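Local coordinates for protein putative rubredoxin reductase (Rhodopseudomonas palustris, PDB 3FG2) that probably acts as the FAD-dependent ferredoxin reductase that takes electrons from NADH and passes them to the ferredoxin serving the cytochrome P450 CYP199A2, at residues D122-R127 against C230-V235; K142-V147 against E167-E172; G360-I365 against K379-D384. One frame throughout, in Å; residues are numbered along the deposited sequence.

Contact 1 of 3, residues D122-R127 against C230-V235; sequences DVLYLR and CDLVVV. With FAD (flavin-adenine dinucleotide), chain B.
Val-123 and Val-235 meet methyl to methyl, CG1 of Val-123 lying 3.7 Å from CG1 of Val-235. Val-233 stands beside Val-123 and points the same way. Leu-124 serves the other face of the sheet. Its CD1 touches CD1 of Leu-232 at 3.9 Å, and these two side chains cross at about a right angle. Leu-232 CG is anti to the backbone N, and chi2 (63°) carries CD1 toward strand 123-124. Three backbone bonds set the parallel register: Val-233 N to Asp-122 O (3.0 Å), Leu-124 N to Val-233 O (2.8 Å) and Val-235 N to Leu-124 O (3.0 Å). Strand 123-124 is an outermost strand of a five-stranded parallel sheet, consistent with the Rossmann-type NAD domain of pyridine nucleotide-disulphide oxidoreductases. Beyond the last bond a water lies between the two segments, accepting from Leu-126 N (2.7 Å) and 2.9 Å from Val-235 O. Asp-122 OD2 forms a salt bridge with Arg-138 of helix 129-138, and Tyr-125 OH is hydrogen-bonded to Leu-113 N. Further along, FAD C8M lies over one face of the Arg-127 guanidinium, 3.4 Å from NH1, while Arg-127 NH2 is hydrogen-bonded to Ala-108 O.

Contact 2 of 3, residues K142-V147 against E167-E172; sequences KKHVVV and EVDVVE
Strands 144-147 and 167-171 run parallel, their axes 4.5 Å apart at closest and 16° from exact alignment. Val-146 pairs with Asp-169 and Val-147 with Val-170. The five regular backbone bonds begin at Glu-167 N to Lys-143 O (2.8 Å) and end at Val-171 N to Val-147 O (2.7 Å). Helix 152-163 joins the strands in a beta-alpha-beta crossover, part of a Rossmann-type fold. Its Phe-157 covers Val-145 and Val-147, which share a face with Val-168 and Val-170. There Val-145 CG1 lies 4.1 Å from Val-168 CG2. The opposite face carries His-144, Val-146, Glu-167 and Asp-169. His-144 CG stands anti to the backbone N (chi1 -164°), and the end of the side chain comes nearer strand 167-171. Glu-167 CB sits over one ring face, 3.6 Å from the His-144 ring centroid, as a CH-pi contact. His-144 ND1 also gives a weak hydrogen bond to Glu-167 O at 3.1 Å. That oxygen already accepts Val-145 N at 2.9 Å. An alanine in place of His-144 would probably leave Glu-167 O with Val-145 N as its one donor across this contact and take the ring away from Glu-167 CB. Asp-169 OD2 is hydrogen-bonded to His-202 NE2 on strand 200-202. Asp-169 thus links strands, and His-144 does so weakly. If the weak ND1 bond is real, His-144 carries its proton there, as neutral tautomer or doubly protonated cation.

Contact 3 of 3, residues G360-I365 against K379-D384; sequences GKLIGI and KILPLD
Lys-361 and Asp-384 meet on the more exposed side of this contact, and Leu-362 and Leu-381 in the buried part. The contact lies in the reductase C-terminal domain. It joins strand 361-368 of a five-stranded antiparallel sheet to the end of helix 371-380. That end is a Schellman motif, with Lys-385 N bonded to Ile-380 O and Asp-384 N to Leu-381 O. Asp-384 is its C-prime residue, with positive phi. Leu-381 to Asp-384 also form a type I beta turn.

The two leucines cross at about a right angle. Leu-362 CD1 presses on Leu-381 CD2 at 3.3 Å, tighter than usual for two carbons. Leu-381 CD1 is 4.0 Å from the same Leu-362 CD1, so the fork of Leu-381 receives one methyl. Both tines also reach the strand backbone: Leu-381 CD1 is 4.1 Å from Gly-364 CA, and Leu-381 CD2 is 3.6 Å from Leu-362 O. Gly-364 and Ile-363 both face Cys-356, a classic beta bulge. Phe-355 and Tyr-357 of the adjoining strand 351-358 touch Leu-362, and Val-332 and Tyr-317 touch Leu-381.

The charged pair also crosses at about a right angle. The Lys-361 chain is extended as far as CE, and then chi4 (-68°) bends NZ off the line. Asp-384 CG stands anti to its backbone N (chi1 -157°), and the carboxylate comes nearer to the strand than CB does. Lys-361 CE lies 3.5 Å from Asp-384 OD1. The salt bridge closes at 2.8 Å between Lys-361 NZ and Asp-384 OD1, with NZ approaching from above the carboxylate, 59° out of its plane.

In the fold
Contacts 1 and 2 belong to one parallel sheet. Strands 232-235 and 144-148 are neighbours in it, joined by probable backbone bonds such as Leu-232 O to Val-146 N. The contact centres are 9 Å apart. Contact 3 lies in another domain, its centre about 38 Å from each of theirs. Contacts 1 and 2 rest on regular backbone bonds and valine packing. Contact 1 adds a leucine pair, contact 2 a histidine CH-pi contact and a weak side-chain bond. Contact 3 has no backbone bond across it and relies on leucines and one salt bridge. Contact 2 is mostly buried, though Lys-143 and Glu-167 are exposed and His-144 partly so. Contacts 1 and 3 are partly buried. Contact 1 alone reaches FAD.

Contact 1 of 3, residues D122-R127 against C230-V235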
loop_
_atom_site.group_PDB
_atom_site.type_symbol
_atom_site.label_atom_id
_atom_site.label_comp_id
_atom_site.label_asym_id
_atom_site.label_seq_id
_atom_site.Cartn_x
_atom_site.Cartn_y
_atom_site.Cartn_z
ATOM N N ASP A 122 8.411 -16.815 15.772
ATOM C CA ASP A 122 9.004 -16.741 14.441
ATOM C C ASP A 122 8.047 -16.614 13.259
ATOM O O ASP A 122 8.411 -16.926 12.123
ATOM C CB ASP A 122 9.950 -17.932 14.226
ATOM C CG ASP A 122 11.242 -17.801 15.022
ATOM O OD1 ASP A 122 11.784 -18.844 15.453
ATOM O OD2 ASP A 122 11.723 -16.660 15.208
ATOM N N VAL A 123 6.824 -16.164 13.528
ATOM C CA VAL A 123 5.838 -15.936 12.475
ATOM C C VAL A 123 5.666 -14.413 12.488
ATOM O O VAL A 123 4.935 -13.855 13.316
ATOM C CB VAL A 123 4.500 -16.641 12.779
ATOM C CG1 VAL A 123 3.477 -16.284 11.721
ATOM C CG2 VAL A 123 4.702 -18.153 12.803
ATOM N N LEU A 124 6.356 -13.751 11.564
ATOM C CA LEU A 124 6.363 -12.297 11.490
ATOM C C LEU A 124 5.583 -11.654 10.353
ATOM O O LEU A 124 5.359 -12.258 9.297
ATOM C CB LEU A 124 7.813 -11.822 11.408
ATOM C CG LEU A 124 8.751 -12.441 12.446
ATOM C CD1 LEU A 124 10.195 -12.037 12.155
ATOM C CD2 LEU A 124 8.324 -11.987 13.835
ATOM N N TYR A 125 5.195 -10.404 10.583
ATOM C CA TYR A 125 4.474 -9.620 9.593
ATOM C C TYR A 125 5.434 -8.543 9.091
ATOM O O TYR A 125 6.522 -8.389 9.644
ATOM C CB TYR A 125 3.214 -9.016 10.216
ATOM C CG TYR A 125 2.217 -10.089 10.607
ATOM C CD1 TYR A 125 2.352 -10.806 11.804
ATOM C CD2 TYR A 125 1.185 -10.445 9.744
ATOM C CE1 TYR A 125 1.487 -11.847 12.121
ATOM C CE2 TYR A 125 0.319 -11.479 10.051
ATOM C CZ TYR A 125 0.473 -12.180 11.232
ATOM O OH TYR A 125 -0.382 -13.233 11.492
ATOM N N LEU A 126 5.044 -7.819 8.041
ATOM C CA LEU A 126 5.901 -6.784 7.464
ATOM C C LEU A 126 5.121 -5.581 6.927
ATOM O O LEU A 126 4.835 -5.505 5.729
ATOM C CB LEU A 126 6.752 -7.393 6.337
ATOM C CG LEU A 126 7.747 -6.482 5.597
ATOM C CD1 LEU A 126 8.657 -5.793 6.607
ATOM C CD2 LEU A 126 8.574 -7.299 4.610
ATOM N N ARG A 127 4.782 -4.645 7.813
ATOM C CA ARG A 127 4.047 -3.448 7.420
ATOM C C ARG A 127 4.453 -2.184 8.178
ATOM O O ARG A 127 4.290 -1.069 7.668
ATOM C CB ARG A 127 2.540 -3.670 7.585
ATOM C CG ARG A 127 1.938 -4.598 6.543
ATOM C CD ARG A 127 0.434 -4.712 6.720
ATOM N NE ARG A 127 -0.225 -3.411 6.710
ATOM C CZ ARG A 127 -0.375 -2.658 5.626
ATOM N NH1 ARG A 127 0.085 -3.074 4.449
ATOM N NH2 ARG A 127 -0.991 -1.486 5.726
ATOM N N CYS A 230 10.996 -25.000 7.517
ATOM C CA CYS A 230 11.462 -23.626 7.599
ATOM C C CYS A 230 11.650 -23.227 9.058
ATOM O O CYS A 230 11.052 -23.826 9.948
ATOM C CB CYS A 230 10.448 -22.688 6.935
ATOM S SG CYS A 230 8.839 -22.588 7.760
ATOM N N ASP A 231 12.493 -22.231 9.311
ATOM C CA ASP A 231 12.697 -21.778 10.683
ATOM C C ASP A 231 12.193 -20.353 10.838
ATOM O O ASP A 231 12.317 -19.757 11.904
ATOM C CB ASP A 231 14.174 -21.875 11.091
ATOM C CG ASP A 231 15.086 -21.063 10.201
ATOM O OD1 ASP A 231 16.311 -21.131 10.408
ATOM O OD2 ASP A 231 14.590 -20.355 9.299
ATOM N N LEU A 232 11.606 -19.823 9.768
ATOM C CA LEU A 232 11.056 -18.475 9.771
ATOM C C LEU A 232 9.871 -18.346 8.802
ATOM O O LEU A 232 9.908 -18.860 7.678
ATOM C CB LEU A 232 12.143 -17.461 9.398
ATOM C CG LEU A 232 11.772 -15.971 9.371
ATOM C CD1 LEU A 232 11.358 -15.505 10.757
ATOM C CD2 LEU A 232 12.963 -15.163 8.887
ATOM N N VAL A 233 8.824 -17.658 9.245
ATOM C CA VAL A 233 7.645 -17.444 8.417
ATOM C C VAL A 233 7.292 -15.961 8.341
ATOM O O VAL A 233 7.247 -15.263 9.360
ATOM C CB VAL A 233 6.405 -18.194 8.971
ATOM C CG1 VAL A 233 5.192 -17.958 8.053
ATOM C CG2 VAL A 233 6.703 -19.685 9.091
ATOM N N VAL A 234 7.052 -15.484 7.126
ATOM C CA VAL A 234 6.657 -14.097 6.911
ATOM C C VAL A 234 5.293 -14.170 6.231
ATOM O O VAL A 234 5.152 -14.768 5.164
ATOM C CB VAL A 234 7.668 -13.360 6.005
ATOM C CG1 VAL A 234 7.181 -11.948 5.717
ATOM C CG2 VAL A 234 9.032 -13.316 6.688
ATOM N N VAL A 235 4.276 -13.589 6.852
ATOM C CA VAL A 235 2.951 -13.660 6.258
ATOM C C VAL A 235 2.421 -12.325 5.772
ATOM O O VAL A 235 2.529 -11.299 6.448
ATOM C CB VAL A 235 1.913 -14.315 7.229
ATOM C CG1 VAL A 235 2.597 -14.774 8.501
ATOM C CG2 VAL A 235 0.779 -13.359 7.535
HETATM P PA FAD B . -0.474 4.380 6.659
HETATM O O1A FAD B . -0.591 2.939 7.002
HETATM O O2A FAD B . 0.670 4.888 6.144
HETATM O O5B FAD B . -0.541 4.989 8.069
HETATM C C5B FAD B . -1.632 4.770 9.019
HETATM C C4B FAD B . -1.090 5.327 10.353
HETATM O O4B FAD B . -2.257 5.558 11.230
HETATM C C3B FAD B . -0.160 4.386 11.141
HETATM O O3B FAD B . 1.017 4.944 11.633
HETATM C C2B FAD B . -1.103 3.794 12.150
HETATM O O2B FAD B . -0.459 3.220 13.246
HETATM C C1B FAD B . -1.893 5.008 12.538
HETATM N N9A FAD B . -3.192 4.791 13.179
HETATM C C8A FAD B . -4.092 3.792 12.908
HETATM N N7A FAD B . -5.181 3.858 13.664
HETATM C C5A FAD B . -4.992 4.945 14.468
HETATM C C6A FAD B . -5.832 5.547 15.527
HETATM N N6A FAD B . -7.005 5.086 15.896
HETATM N N1A FAD B . -5.292 6.666 16.128
HETATM C C2A FAD B . -4.069 7.184 15.772
HETATM N N3A FAD B . -3.241 6.695 14.819
HETATM C C4A FAD B . -3.747 5.570 14.191
HETATM N N1 FAD B . 2.662 1.963 -2.031
HETATM C C2 FAD B . 3.194 2.353 -3.190
HETATM O O2 FAD B . 2.595 3.060 -3.942
HETATM N N3 FAD B . 4.509 1.952 -3.595
HETATM C C4 FAD B . 5.296 1.141 -2.796
HETATM O O4 FAD B . 6.411 0.826 -3.171
HETATM C C4X FAD B . 4.726 0.711 -1.523
HETATM N N5 FAD B . 5.453 -0.077 -0.694
HETATM C C5X FAD B . 4.887 -0.460 0.509
HETATM C C6 FAD B . 5.671 -1.276 1.373
HETATM C C7 FAD B . 5.196 -1.701 2.597
HETATM C C7M FAD B . 6.071 -2.569 3.480
HETATM C C8 FAD B . 3.849 -1.311 3.031
HETATM C C8M FAD B . 3.264 -1.738 4.359
HETATM C C9 FAD B . 3.061 -0.507 2.181
HETATM C C9A FAD B . 3.567 -0.076 0.931
HETATM N N10 FAD B . 2.816 0.769 0.010
HETATM C C10 FAD B . 3.362 1.162 -1.179
HETATM C "C1'" FAD B . 1.454 1.183 0.429
HETATM C "C2'" FAD B . 1.508 2.550 1.178
HETATM O "O2'" FAD B . 2.412 2.427 2.254
HETATM C "C3'" FAD B . 0.108 2.871 1.661
HETATM O "O3'" FAD B . -0.762 3.010 0.543
HETATM C "C4'" FAD B . 0.122 4.165 2.457
HETATM O "O4'" FAD B . 1.010 4.048 3.599
HETATM C "C5'" FAD B . -1.283 4.451 2.929
HETATM O "O5'" FAD B . -1.220 5.775 3.787
HETATM P P FAD B . -2.135 5.931 4.968
HETATM O O1P FAD B . -1.760 7.353 5.473
HETATM O O2P FAD B . -3.486 5.746 4.677
HETATM O O3P FAD B . -1.808 4.942 5.999
HETATM O O HOH W 1 2.693 -8.394 6.833
#

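Contact 2 of 3, residues K142-V147 against E167-E172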
loop_
_atom_site.group_PDB
_atom_site.type_symbol
_atom_site.label_atom_id
_atom_site.label_comp_id
_atom_site.label_asym_id
_atom_site.label_seq_id
_atom_site.Cartn_x
_atom_site.Cartn_y
_atom_site.Cartn_z
ATOM N N LYS A 142 18.636 -16.886 10.667
ATOM C CA LYS A 142 17.719 -17.846 10.071
ATOM C C LYS A 142 18.225 -18.396 8.740
ATOM O O LYS A 142 18.877 -17.695 7.965
ATOM C CB LYS A 142 16.337 -17.210 9.900
ATOM C CG LYS A 142 15.579 -17.049 11.213
ATOM C CD LYS A 142 15.409 -18.402 11.899
ATOM C CE LYS A 142 14.588 -18.299 13.168
ATOM N NZ LYS A 142 15.231 -17.393 14.154
ATOM N N LYS A 143 17.903 -19.659 8.481
ATOM C CA LYS A 143 18.344 -20.338 7.272
ATOM C C LYS A 143 17.268 -20.540 6.218
ATOM O O LYS A 143 17.569 -20.612 5.028
ATOM C CB LYS A 143 18.882 -21.725 7.621
ATOM C CG LYS A 143 19.954 -21.776 8.687
ATOM C CD LYS A 143 21.324 -21.495 8.109
ATOM C CE LYS A 143 22.396 -22.109 8.994
ATOM N NZ LYS A 143 22.206 -23.595 9.124
ATOM N N HIS A 144 16.016 -20.630 6.645
ATOM C CA HIS A 144 14.950 -20.941 5.703
ATOM C C HIS A 144 13.625 -20.259 6.040
ATOM O O HIS A 144 13.021 -20.544 7.075
ATOM C CB HIS A 144 14.776 -22.460 5.713
ATOM C CG HIS A 144 14.012 -23.002 4.553
ATOM N ND1 HIS A 144 13.506 -22.200 3.554
ATOM C CD2 HIS A 144 13.692 -24.273 4.216
ATOM C CE1 HIS A 144 12.909 -22.957 2.650
ATOM N NE2 HIS A 144 13.009 -24.218 3.028
ATOM N N VAL A 145 13.165 -19.370 5.164
ATOM C CA VAL A 145 11.904 -18.676 5.407
ATOM C C VAL A 145 10.815 -19.024 4.389
ATOM O O VAL A 145 11.079 -19.128 3.185
ATOM C CB VAL A 145 12.096 -17.134 5.396
ATOM C CG1 VAL A 145 12.670 -16.683 4.065
ATOM C CG2 VAL A 145 10.765 -16.447 5.643
ATOM N N VAL A 146 9.594 -19.225 4.873
ATOM C CA VAL A 146 8.477 -19.493 3.978
ATOM C C VAL A 146 7.676 -18.203 3.933
ATOM O O VAL A 146 7.277 -17.682 4.973
ATOM C CB VAL A 146 7.541 -20.622 4.490
ATOM C CG1 VAL A 146 6.255 -20.641 3.663
ATOM C CG2 VAL A 146 8.225 -21.971 4.369
ATOM N N VAL A 147 7.457 -17.680 2.731
ATOM C CA VAL A 147 6.689 -16.452 2.566
ATOM C C VAL A 147 5.270 -16.808 2.119
ATOM O O VAL A 147 5.073 -17.355 1.033
ATOM C CB VAL A 147 7.336 -15.534 1.512
ATOM C CG1 VAL A 147 6.472 -14.300 1.282
ATOM C CG2 VAL A 147 8.726 -15.133 1.973
ATOM N N GLU A 167 17.093 -19.561 2.430
ATOM C CA GLU A 167 16.366 -20.433 1.530
ATOM C C GLU A 167 14.976 -19.807 1.516
ATOM O O GLU A 167 14.466 -19.422 2.569
ATOM C CB GLU A 167 16.305 -21.835 2.116
ATOM C CG GLU A 167 16.033 -22.887 1.105
ATOM C CD GLU A 167 17.161 -23.885 1.036
ATOM O OE1 GLU A 167 18.321 -23.452 0.827
ATOM O OE2 GLU A 167 16.878 -25.099 1.193
ATOM N N VAL A 168 14.363 -19.701 0.343
ATOM C CA VAL A 168 13.056 -19.070 0.261
ATOM C C VAL A 168 11.984 -19.850 -0.480
ATOM O O VAL A 168 12.178 -20.267 -1.620
ATOM C CB VAL A 168 13.160 -17.686 -0.412
ATOM C CG1 VAL A 168 11.799 -17.002 -0.415
ATOM C CG2 VAL A 168 14.180 -16.839 0.307
ATOM N N ASP A 169 10.844 -20.027 0.182
ATOM C CA ASP A 169 9.692 -20.705 -0.402
ATOM C C ASP A 169 8.495 -19.770 -0.289
ATOM O O ASP A 169 8.189 -19.262 0.793
ATOM C CB ASP A 169 9.392 -22.022 0.319
ATOM C CG ASP A 169 10.292 -23.150 -0.139
ATOM O OD1 ASP A 169 11.422 -23.280 0.374
ATOM O OD2 ASP A 169 9.874 -23.903 -1.032
ATOM N N VAL A 170 7.832 -19.535 -1.416
ATOM C CA VAL A 170 6.669 -18.656 -1.460
ATOM C C VAL A 170 5.378 -19.444 -1.652
ATOM O O VAL A 170 5.222 -20.182 -2.625
ATOM C CB VAL A 170 6.794 -17.617 -2.594
ATOM C CG1 VAL A 170 5.509 -16.807 -2.694
ATOM C CG2 VAL A 170 7.980 -16.698 -2.331
ATOM N N VAL A 171 4.458 -19.273 -0.712
ATOM C CA VAL A 171 3.171 -19.952 -0.728
ATOM C C VAL A 171 2.033 -19.013 -1.141
ATOM O O VAL A 171 1.726 -18.050 -0.436
ATOM C CB VAL A 171 2.858 -20.534 0.671
ATOM C CG1 VAL A 171 1.419 -21.036 0.729
ATOM C CG2 VAL A 171 3.837 -21.655 0.988
ATOM N N GLU A 172 1.419 -19.303 -2.286
ATOM C CA GLU A 172 0.301 -18.513 -2.808
ATOM C C GLU A 172 -0.889 -19.420 -3.130
ATOM O O GLU A 172 -0.723 -20.484 -3.733
ATOM C CB GLU A 172 0.711 -17.756 -4.075
ATOM C CG GLU A 172 -0.459 -17.065 -4.767
ATOM C CD GLU A 172 -1.172 -16.063 -3.866
ATOM O OE1 GLU A 172 -2.393 -15.852 -4.054
ATOM O OE2 GLU A 172 -0.518 -15.479 -2.975
#

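Contact 3 of 3, residues G360-I365 against K379-D384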
loop_
_atom_site.group_PDB
_atom_site.type_symbol
_atom_site.label_atom_id
_atom_site.label_comp_id
_atom_site.label_asym_id
_atom_site.label_seq_id
_atom_site.Cartn_x
_atom_site.Cartn_y
_atom_site.Cartn_z
ATOM N N GLY A 360 -11.543 -2.414 -26.296
ATOM C CA GLY A 360 -10.799 -1.583 -27.232
ATOM C C GLY A 360 -10.118 -0.332 -26.703
ATOM O O GLY A 360 -9.471 0.384 -27.463
ATOM N N LYS A 361 -10.241 -0.066 -25.409
ATOM C CA LYS A 361 -9.649 1.127 -24.814
ATOM C C LYS A 361 -8.559 0.796 -23.792
ATOM O O LYS A 361 -8.717 -0.093 -22.951
ATOM C CB LYS A 361 -10.752 1.954 -24.149
ATOM C CG LYS A 361 -10.312 3.306 -23.606
ATOM C CD LYS A 361 -11.521 4.107 -23.131
ATOM C CE LYS A 361 -11.153 5.509 -22.676
ATOM N NZ LYS A 361 -10.348 5.491 -21.430
ATOM N N LEU A 362 -7.449 1.523 -23.868
ATOM C CA LEU A 362 -6.333 1.313 -22.954
ATOM C C LEU A 362 -6.805 1.657 -21.550
ATOM O O LEU A 362 -7.265 2.767 -21.308
ATOM C CB LEU A 362 -5.156 2.215 -23.351
ATOM C CG LEU A 362 -3.766 1.971 -22.752
ATOM C CD1 LEU A 362 -3.785 2.173 -21.263
ATOM C CD2 LEU A 362 -3.327 0.572 -23.078
ATOM N N ILE A 363 -6.701 0.705 -20.628
ATOM C CA ILE A 363 -7.123 0.950 -19.257
ATOM C C ILE A 363 -5.942 1.021 -18.301
ATOM O O ILE A 363 -6.063 1.530 -17.190
ATOM C CB ILE A 363 -8.096 -0.134 -18.757
ATOM C CG1 ILE A 363 -7.501 -1.521 -18.995
ATOM C CG2 ILE A 363 -9.440 0.005 -19.469
ATOM C CD1 ILE A 363 -8.216 -2.617 -18.226
ATOM N N GLY A 364 -4.793 0.506 -18.724
ATOM C CA GLY A 364 -3.633 0.564 -17.856
ATOM C C GLY A 364 -2.369 0.052 -18.496
ATOM O O GLY A 364 -2.424 -0.678 -19.490
ATOM N N ILE A 365 -1.228 0.444 -17.931
ATOM C CA ILE A 365 0.065 0.001 -18.434
ATOM C C ILE A 365 0.917 -0.491 -17.281
ATOM O O ILE A 365 1.129 0.231 -16.305
ATOM C CB ILE A 365 0.862 1.120 -19.110
ATOM C CG1 ILE A 365 0.058 1.756 -20.240
ATOM C CG2 ILE A 365 2.154 0.549 -19.671
ATOM C CD1 ILE A 365 0.828 2.864 -20.969
ATOM N N LYS A 379 0.487 10.350 -18.636
ATOM C CA LYS A 379 0.059 11.547 -19.348
ATOM C C LYS A 379 -1.228 11.328 -20.147
ATOM O O LYS A 379 -2.134 12.159 -20.123
ATOM C CB LYS A 379 1.180 12.016 -20.287
ATOM C CG LYS A 379 0.776 13.063 -21.330
ATOM C CD LYS A 379 0.298 14.370 -20.701
ATOM C CE LYS A 379 -0.120 15.395 -21.769
ATOM N NZ LYS A 379 0.995 15.773 -22.693
ATOM N N ILE A 380 -1.301 10.202 -20.843
ATOM C CA ILE A 380 -2.448 9.881 -21.683
ATOM C C ILE A 380 -3.699 9.382 -20.944
ATOM O O ILE A 380 -4.813 9.819 -21.237
ATOM C CB ILE A 380 -2.045 8.828 -22.752
ATOM C CG1 ILE A 380 -3.204 8.563 -23.705
ATOM C CG2 ILE A 380 -1.651 7.523 -22.078
ATOM C CD1 ILE A 380 -2.976 7.363 -24.611
ATOM N N LEU A 381 -3.526 8.477 -19.988
ATOM C CA LEU A 381 -4.679 7.936 -19.278
ATOM C C LEU A 381 -5.531 8.958 -18.531
ATOM O O LEU A 381 -6.751 8.884 -18.564
ATOM C CB LEU A 381 -4.235 6.815 -18.335
ATOM C CG LEU A 381 -3.700 5.599 -19.103
ATOM C CD1 LEU A 381 -3.030 4.623 -18.147
ATOM C CD2 LEU A 381 -4.849 4.930 -19.863
ATOM N N PRO A 382 -4.906 9.920 -17.837
ATOM C CA PRO A 382 -5.767 10.880 -17.139
ATOM C C PRO A 382 -6.641 11.656 -18.119
ATOM O O PRO A 382 -7.748 12.068 -17.784
ATOM C CB PRO A 382 -4.766 11.771 -16.411
ATOM C CG PRO A 382 -3.668 10.823 -16.089
ATOM C CD PRO A 382 -3.508 10.062 -17.398
ATOM N N LEU A 383 -6.144 11.844 -19.336
ATOM C CA LEU A 383 -6.892 12.569 -20.358
ATOM C C LEU A 383 -7.921 11.661 -20.991
ATOM O O LEU A 383 -8.655 12.067 -21.889
ATOM C CB LEU A 383 -5.950 13.090 -21.435
ATOM C CG LEU A 383 -5.021 14.181 -20.924
ATOM C CD1 LEU A 383 -3.920 14.425 -21.935
ATOM C CD2 LEU A 383 -5.831 15.440 -20.649
ATOM N N ASP A 384 -7.958 10.422 -20.524
ATOM C CA ASP A 384 -8.901 9.443 -21.039
ATOM C C ASP A 384 -8.653 9.160 -22.524
ATOM O O ASP A 384 -9.568 8.777 -23.254
ATOM C CB ASP A 384 -10.330 9.951 -20.811
ATOM C CG ASP A 384 -11.345 8.839 -20.788
ATOM O OD1 ASP A 384 -11.108 7.830 -20.090
ATOM O OD2 ASP A 384 -12.390 8.981 -21.457
#